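Local coordinates for protein trimethylamine-N-oxide reductase (Haemophilus influenzae, PDB 7L5I) that probably reduces trimethylamine N-oxide or related oxides at a molybdenum centre carried by two bound molybdopterin guanine dinucleotides, at residues 133-138 against 422-427; 430-435 against 472-477. All coordinates share one frame; numbering follows the deposited sequence.

Contact 1 (133-138 against 422-427); sequences GSTGIF and SKSAFP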
ATOM      1  N   GLY A 133       4.658   8.510  30.264  1.00 17.86           N
ATOM      2  CA  GLY A 133       4.526   7.078  30.153  1.00 19.47           C
ATOM      3  C   GLY A 133       4.358   6.685  28.706  1.00 21.11           C
ATOM      4  O   GLY A 133       4.500   7.500  27.788  1.00 17.35           O
ATOM      5  N   SER A 134       4.017   5.413  28.501  1.00 20.12           N
ATOM      6  CA  SER A 134       3.993   4.857  27.154  1.00 17.54           C
ATOM      7  C   SER A 134       2.912   5.480  26.288  1.00 21.54           C
ATOM      8  O   SER A 134       3.062   5.525  25.060  1.00 18.74           O
ATOM      9  CB  SER A 134       3.794   3.348  27.241  1.00 24.10           C
ATOM     10  OG  SER A 134       2.471   3.093  27.676  1.00 28.98           O
ATOM     11  N   THR A 135       1.828   5.966  26.882  1.00 19.66           N
ATOM     12  CA  THR A 135       0.797   6.619  26.099  1.00 20.18           C
ATOM     13  C   THR A 135       1.195   8.003  25.591  1.00 21.71           C
ATOM     14  O   THR A 135       0.391   8.617  24.887  1.00 21.51           O
ATOM     15  CB  THR A 135      -0.498   6.698  26.917  1.00 28.86           C
ATOM     16  OG1 THR A 135      -0.257   7.373  28.157  1.00 34.63           O
ATOM     17  CG2 THR A 135      -1.017   5.285  27.220  1.00 27.43           C
ATOM     18  N   GLY A 136       2.399   8.491  25.882  1.00 18.54           N
ATOM     19  CA  GLY A 136       2.934   9.691  25.284  1.00 16.72           C
ATOM     20  C   GLY A 136       3.896   9.473  24.133  1.00 13.91           C
ATOM     21  O   GLY A 136       4.398  10.453  23.574  1.00 15.74           O
ATOM     22  N   ILE A 137       4.144   8.224  23.737  1.00 13.33           N
ATOM     23  CA  ILE A 137       5.103   7.900  22.677  1.00 15.47           C
ATOM     24  C   ILE A 137       4.360   7.216  21.535  1.00 17.20           C
ATOM     25  O   ILE A 137       3.773   6.149  21.732  1.00 16.81           O
ATOM     26  CB  ILE A 137       6.226   6.980  23.195  1.00 16.54           C
ATOM     27  CG1 ILE A 137       7.018   7.669  24.292  1.00 20.65           C
ATOM     28  CG2 ILE A 137       7.127   6.518  22.036  1.00 17.82           C
ATOM     29  CD1 ILE A 137       7.991   6.722  24.966  1.00 19.16           C
ATOM     30  N   PHE A 138       4.414   7.801  20.339  1.00 14.98           N
ATOM     31  CA  PHE A 138       3.834   7.163  19.170  1.00 11.61           C
ATOM     32  C   PHE A 138       4.948   6.485  18.378  1.00 12.88           C
ATOM     33  O   PHE A 138       5.900   7.145  17.957  1.00 13.98           O
ATOM     34  CB  PHE A 138       3.095   8.140  18.253  1.00 11.89           C
ATOM     35  CG  PHE A 138       2.449   7.451  17.109  1.00 12.45           C
ATOM     36  CD1 PHE A 138       1.332   6.634  17.331  1.00 13.56           C
ATOM     37  CD2 PHE A 138       2.978   7.519  15.825  1.00 13.28           C
ATOM     38  CE1 PHE A 138       0.734   5.948  16.292  1.00 15.09           C
ATOM     39  CE2 PHE A 138       2.372   6.814  14.777  1.00 15.39           C
ATOM     40  CZ  PHE A 138       1.253   6.028  15.023  1.00 14.56           C
ATOM     41  N   SER A 422      -4.407  -2.101  22.987  1.00 50.18           N
ATOM     42  CA  SER A 422      -4.311  -0.805  23.659  1.00 47.78           C
ATOM     43  C   SER A 422      -5.551   0.034  23.367  1.00 51.09           C
ATOM     44  O   SER A 422      -6.042   0.063  22.234  1.00 50.14           O
ATOM     45  CB  SER A 422      -3.046  -0.061  23.217  1.00 52.37           C
ATOM     46  OG  SER A 422      -3.057   1.301  23.625  1.00 47.80           O
ATOM     47  N   LYS A 423      -6.068   0.707  24.399  1.00 48.16           N
ATOM     48  CA  LYS A 423      -7.175   1.639  24.218  1.00 45.91           C
ATOM     49  C   LYS A 423      -6.739   2.923  23.533  1.00 52.52           C
ATOM     50  O   LYS A 423      -7.602   3.690  23.091  1.00 52.76           O
ATOM     51  CB  LYS A 423      -7.811   1.995  25.567  1.00 53.42           C
ATOM     52  CG  LYS A 423      -6.821   2.553  26.599  1.00 60.64           C
ATOM     53  CD  LYS A 423      -6.902   4.075  26.763  1.00 66.17           C
ATOM     54  CE  LYS A 423      -5.759   4.600  27.647  1.00 72.78           C
ATOM     55  NZ  LYS A 423      -6.043   5.907  28.333  1.00 64.21           N
ATOM     56  N   SER A 424      -5.433   3.182  23.453  1.00 38.28           N
ATOM     57  CA  SER A 424      -4.921   4.399  22.844  1.00 37.49           C
ATOM     58  C   SER A 424      -4.724   4.265  21.342  1.00 29.58           C
ATOM     59  O   SER A 424      -4.489   5.283  20.683  1.00 25.49           O
ATOM     60  CB  SER A 424      -3.588   4.799  23.494  1.00 41.63           C
ATOM     61  OG  SER A 424      -3.722   4.985  24.896  1.00 47.39           O
ATOM     62  N   ALA A 425      -4.818   3.044  20.797  1.00 28.91           N
ATOM     63  CA  ALA A 425      -4.580   2.811  19.376  1.00 27.89           C
ATOM     64  C   ALA A 425      -5.758   3.289  18.532  1.00 27.36           C
ATOM     65  O   ALA A 425      -6.920   3.088  18.880  1.00 32.73           O
ATOM     66  CB  ALA A 425      -4.343   1.324  19.103  1.00 27.86           C
ATOM     67  N   PHE A 426      -5.448   3.892  17.402  1.00 21.09           N
ATOM     68  CA  PHE A 426      -6.440   4.537  16.555  1.00 21.60           C
ATOM     69  C   PHE A 426      -6.253   4.119  15.105  1.00 19.08           C
ATOM     70  O   PHE A 426      -5.160   3.714  14.708  1.00 18.13           O
ATOM     71  CB  PHE A 426      -6.293   6.056  16.672  1.00 19.66           C
ATOM     72  CG  PHE A 426      -4.875   6.535  16.483  1.00 14.61           C
ATOM     73  CD1 PHE A 426      -4.395   6.834  15.222  1.00 15.94           C
ATOM     74  CD2 PHE A 426      -4.022   6.678  17.573  1.00 18.40           C
ATOM     75  CE1 PHE A 426      -3.112   7.297  15.040  1.00 16.85           C
ATOM     76  CE2 PHE A 426      -2.728   7.127  17.399  1.00 14.51           C
ATOM     77  CZ  PHE A 426      -2.264   7.418  16.144  1.00 14.99           C
ATOM     78  N   PRO A 427      -7.302   4.223  14.283  1.00 18.09           N
ATOM     79  CA  PRO A 427      -7.133   3.997  12.828  1.00 17.12           C
ATOM     80  C   PRO A 427      -6.025   4.897  12.309  1.00 14.96           C
ATOM     81  O   PRO A 427      -6.048   6.112  12.513  1.00 16.29           O
ATOM     82  CB  PRO A 427      -8.498   4.379  12.243  1.00 17.73           C
ATOM     83  CG  PRO A 427      -9.442   4.394  13.393  1.00 21.49           C
ATOM     84  CD  PRO A 427      -8.652   4.715  14.616  1.00 22.19           C
TER

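Contact 2 (430-435 against 472-477); sequences RIADVL and NTLVKA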
ATOM      1  N   ARG A 430      -5.682   8.625  11.029  1.00 13.44           N
ATOM      2  CA  ARG A 430      -5.990   9.738  11.917  1.00 13.51           C
ATOM      3  C   ARG A 430      -4.732  10.362  12.552  1.00 17.51           C
ATOM      4  O   ARG A 430      -4.869  11.235  13.405  1.00 16.02           O
ATOM      5  CB  ARG A 430      -6.949   9.279  13.024  1.00 16.46           C
ATOM      6  CG  ARG A 430      -8.280   8.696  12.542  1.00 17.10           C
ATOM      7  CD  ARG A 430      -9.231   9.735  11.935  1.00 21.46           C
ATOM      8  NE  ARG A 430      -8.850  10.097  10.586  1.00 19.09           N
ATOM      9  CZ  ARG A 430      -8.825  11.338  10.111  1.00 21.95           C
ATOM     10  NH1 ARG A 430      -9.166  12.372  10.874  1.00 26.00           N
ATOM     11  NH2 ARG A 430      -8.433  11.558   8.872  1.00 22.62           N
ATOM     12  N   ILE A 431      -3.524   9.976  12.127  1.00 15.40           N
ATOM     13  CA  ILE A 431      -2.296  10.395  12.818  1.00 14.19           C
ATOM     14  C   ILE A 431      -2.197  11.926  12.961  1.00 14.10           C
ATOM     15  O   ILE A 431      -1.840  12.440  14.034  1.00 14.84           O
ATOM     16  CB  ILE A 431      -1.075   9.809  12.083  1.00 17.60           C
ATOM     17  CG1 ILE A 431       0.219  10.244  12.738  1.00 20.01           C
ATOM     18  CG2 ILE A 431      -1.060  10.231  10.621  1.00 16.35           C
ATOM     19  CD1 ILE A 431       0.326   9.815  14.170  1.00 17.30           C
ATOM     20  N   ALA A 432      -2.444  12.674  11.896  1.00 13.98           N
ATOM     21  CA  ALA A 432      -2.357  14.136  11.997  1.00 15.43           C
ATOM     22  C   ALA A 432      -3.370  14.674  13.000  1.00 18.06           C
ATOM     23  O   ALA A 432      -3.049  15.504  13.856  1.00 15.93           O
ATOM     24  CB  ALA A 432      -2.564  14.773  10.623  1.00 16.44           C
ATOM     25  N   ASP A 433      -4.610  14.213  12.888  1.00 14.81           N
ATOM     26  CA  ASP A 433      -5.674  14.569  13.818  1.00 16.04           C
ATOM     27  C   ASP A 433      -5.281  14.268  15.253  1.00 17.34           C
ATOM     28  O   ASP A 433      -5.558  15.070  16.155  1.00 17.10           O
ATOM     29  CB  ASP A 433      -6.923  13.780  13.392  1.00 16.90           C
ATOM     30  CG  ASP A 433      -8.233  14.427  13.776  1.00 27.46           C
ATOM     31  OD1 ASP A 433      -8.290  15.650  14.048  1.00 26.79           O
ATOM     32  OD2 ASP A 433      -9.232  13.672  13.745  1.00 21.54           O
ATOM     33  N   VAL A 434      -4.640  13.116  15.489  1.00 15.80           N
ATOM     34  CA  VAL A 434      -4.235  12.729  16.841  1.00 15.81           C
ATOM     35  C   VAL A 434      -3.154  13.663  17.362  1.00 16.75           C
ATOM     36  O   VAL A 434      -3.199  14.133  18.510  1.00 17.17           O
ATOM     37  CB  VAL A 434      -3.733  11.265  16.852  1.00 13.91           C
ATOM     38  CG1 VAL A 434      -3.011  10.936  18.146  1.00 16.62           C
ATOM     39  CG2 VAL A 434      -4.874  10.291  16.633  1.00 16.59           C
ATOM     40  N   LEU A 435      -2.124  13.898  16.554  1.00 15.92           N
ATOM     41  CA  LEU A 435      -1.026  14.724  17.036  1.00 16.58           C
ATOM     42  C   LEU A 435      -1.506  16.128  17.373  1.00 18.22           C
ATOM     43  O   LEU A 435      -0.998  16.745  18.319  1.00 18.92           O
ATOM     44  CB  LEU A 435       0.086  14.789  15.989  1.00 13.83           C
ATOM     45  CG  LEU A 435       0.840  13.482  15.721  1.00 16.46           C
ATOM     46  CD1 LEU A 435       1.928  13.757  14.668  1.00 17.73           C
ATOM     47  CD2 LEU A 435       1.455  12.891  16.990  1.00 18.13           C
ATOM     48  N   ASN A 472       0.291  19.620   4.022  1.00 20.37           N
ATOM     49  CA  ASN A 472       0.477  20.891   4.717  1.00 21.92           C
ATOM     50  C   ASN A 472      -0.093  20.846   6.125  1.00 21.85           C
ATOM     51  O   ASN A 472       0.466  21.460   7.038  1.00 23.88           O
ATOM     52  CB  ASN A 472      -0.139  22.050   3.902  1.00 23.16           C
ATOM     53  CG  ASN A 472       0.556  22.261   2.563  1.00 33.16           C
ATOM     54  OD1 ASN A 472       1.778  22.098   2.416  1.00 39.54           O
ATOM     55  ND2 ASN A 472      -0.226  22.604   1.560  1.00 22.55           N
ATOM     56  N   THR A 473      -1.176  20.101   6.347  1.00 18.41           N
ATOM     57  CA  THR A 473      -1.702  19.930   7.684  1.00 16.44           C
ATOM     58  C   THR A 473      -0.808  19.012   8.521  1.00 18.96           C
ATOM     59  O   THR A 473      -0.651  19.237   9.729  1.00 18.16           O
ATOM     60  CB  THR A 473      -3.118  19.386   7.622  1.00 24.09           C
ATOM     61  OG1 THR A 473      -3.981  20.369   7.029  1.00 24.16           O
ATOM     62  CG2 THR A 473      -3.618  19.026   8.992  1.00 27.25           C
ATOM     63  N   LEU A 474      -0.203  17.997   7.894  1.00 15.80           N
ATOM     64  CA  LEU A 474       0.742  17.142   8.625  1.00 15.51           C
ATOM     65  C   LEU A 474       1.954  17.935   9.109  1.00 16.83           C
ATOM     66  O   LEU A 474       2.514  17.636  10.175  1.00 15.96           O
ATOM     67  CB  LEU A 474       1.194  15.976   7.744  1.00 16.20           C
ATOM     68  CG  LEU A 474       2.044  14.904   8.432  1.00 16.78           C
ATOM     69  CD1 LEU A 474       1.196  14.178   9.437  1.00 14.58           C
ATOM     70  CD2 LEU A 474       2.638  13.914   7.430  1.00 14.26           C
ATOM     71  N   VAL A 475       2.366  18.957   8.359  1.00 15.37           N
ATOM     72  CA  VAL A 475       3.451  19.817   8.830  1.00 18.08           C
ATOM     73  C   VAL A 475       3.097  20.431  10.180  1.00 17.05           C
ATOM     74  O   VAL A 475       3.918  20.468  11.098  1.00 18.65           O
ATOM     75  CB  VAL A 475       3.767  20.908   7.791  1.00 19.99           C
ATOM     76  CG1 VAL A 475       4.681  21.967   8.410  1.00 24.17           C
ATOM     77  CG2 VAL A 475       4.413  20.305   6.562  1.00 19.81           C
ATOM     78  N   LYS A 476       1.870  20.946  10.314  1.00 17.23           N
ATOM     79  CA  LYS A 476       1.435  21.516  11.581  1.00 20.82           C
ATOM     80  C   LYS A 476       1.379  20.463  12.674  1.00 18.99           C
ATOM     81  O   LYS A 476       1.766  20.722  13.823  1.00 18.10           O
ATOM     82  CB  LYS A 476       0.068  22.178  11.400  1.00 23.23           C
ATOM     83  CG  LYS A 476       0.104  23.328  10.417  1.00 28.21           C
ATOM     84  CD  LYS A 476       1.295  24.245  10.679  1.00 53.92           C
ATOM     85  CE  LYS A 476       1.219  25.547   9.893  1.00 74.15           C
ATOM     86  NZ  LYS A 476       2.352  25.663   8.934  1.00 60.21           N
ATOM     87  N   ALA A 477       0.888  19.267  12.339  1.00 16.57           N
ATOM     88  CA  ALA A 477       0.797  18.193  13.313  1.00 14.61           C
ATOM     89  C   ALA A 477       2.162  17.837  13.882  1.00 14.94           C
ATOM     90  O   ALA A 477       2.295  17.561  15.078  1.00 16.42           O
ATOM     91  CB  ALA A 477       0.169  16.961  12.651  1.00 18.97           C
TER

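Contact 1 (133-138 against 422-427)
Phe138 and Phe426 meet through the far ends of their rings, CE1 of Phe138 against CZ of Phe426 at 3.3 Å, and this aromatic pair carries about half of the contact. Such an approach is short for two ring carbons, so the packing here is tight. Yet the centroids lie 5.4 Å apart and the planes differ by 26°: the rings are close to parallel but slid so far past each other that they hardly overlap. Phe138 reaches across because its CG is anti to the backbone N (chi1 -177°). In Phe426, CG is lodged between its own backbone N and carbonyl carbon (chi1 50°), which carries the far end of the ring, CZ and CE2, to its partner.

A second, smaller touch is a van der Waals one: the methyl CG2 of Thr135 lies 3.6 Å from Ser424 OG.

The two segments share no polar bond; each has bonds of its own that shape its backbone. Ser422 OG accepts from Ser424 N at 3.0 Å, forming an ST turn. Gly136 N bonds Gly133 O at 3.0 Å within the short 3-10 turn that presents Thr135.

Both segments fall in the molybdopterin oxidoreductase family region, and the contact joins the edge strand of a mixed sheet, 137-138, to the strand leading into helix 431-436. Phe138 bonds through its backbone to Ala456 and Tyr458 of strand 456-460, while Ile137 packs on helix 114-131. Strand 426-427 pairs instead with 170-171, and both phenylalanines rest on Ile431 of helix 431-436.

Contact 2 (430-435 against 472-477)
Ala477 is the small knob of this interface: its CB sits 3.7 Å from Ala432 O, against the backbone of the facing helix, and 4.0 Å from Ala432 CB. With only methyl groups at this point, the two backbones come close, the CA atoms of Ala432 and Ala477 being 5.3 Å apart. The segment axes approach to 8.8 Å and cross at 35°.

Two leucines pack beside the alanine pair. Leu474 holds CG anti to its backbone N (chi1 -173°), and one branch, CD1, reaches Ala432 CB at 4.0 Å. Leu435, one turn after Ala432, lays CB 3.7 Å from Ala477 O, with its own CD1 also against that carbonyl. Ala432 is therefore covered by Leu474 and Ala477, while Ala477 meets both Ala432 and Leu435. The side-chain groups that meet are all apolar, though a methyl and a methylene lie against backbone carbonyl oxygens.

Away from the interface, Asp433 forms a salt bridge with Arg430, its bond to Arg430 NH1 weak, and another with Lys440.

Both helices have further neighbours: Phe465 of helix 464-467 packs on Leu474, Leu436 extends the interface toward Thr473 and Ala477, and Phe426 of strand 426-427 touches Ile431 and Val434 of helix 431-436.

Contact 1 and contact 2 follow each other along the chain and are joined by helix 431-436, which comes directly after strand 426-427. Their centres are 16 Å apart, yet they touch: Phe138 CE2 lies 3.7 Å from Ile431 CD1, and Phe426 CG lies 3.8 Å from Val434 CG2. Ile431 and Val434 thus pack toward contact 1, whereas Ala432 and Leu435 of the same helix serve contact 2, so helix 431-436 has one side against contact 1 and another against helix 471-477. Neither contact reaches the cofactor directly: a bound molybdopterin guanine dinucleotide is about 11 Å from the Phe138 side chain and about 10 Å from that of Leu474.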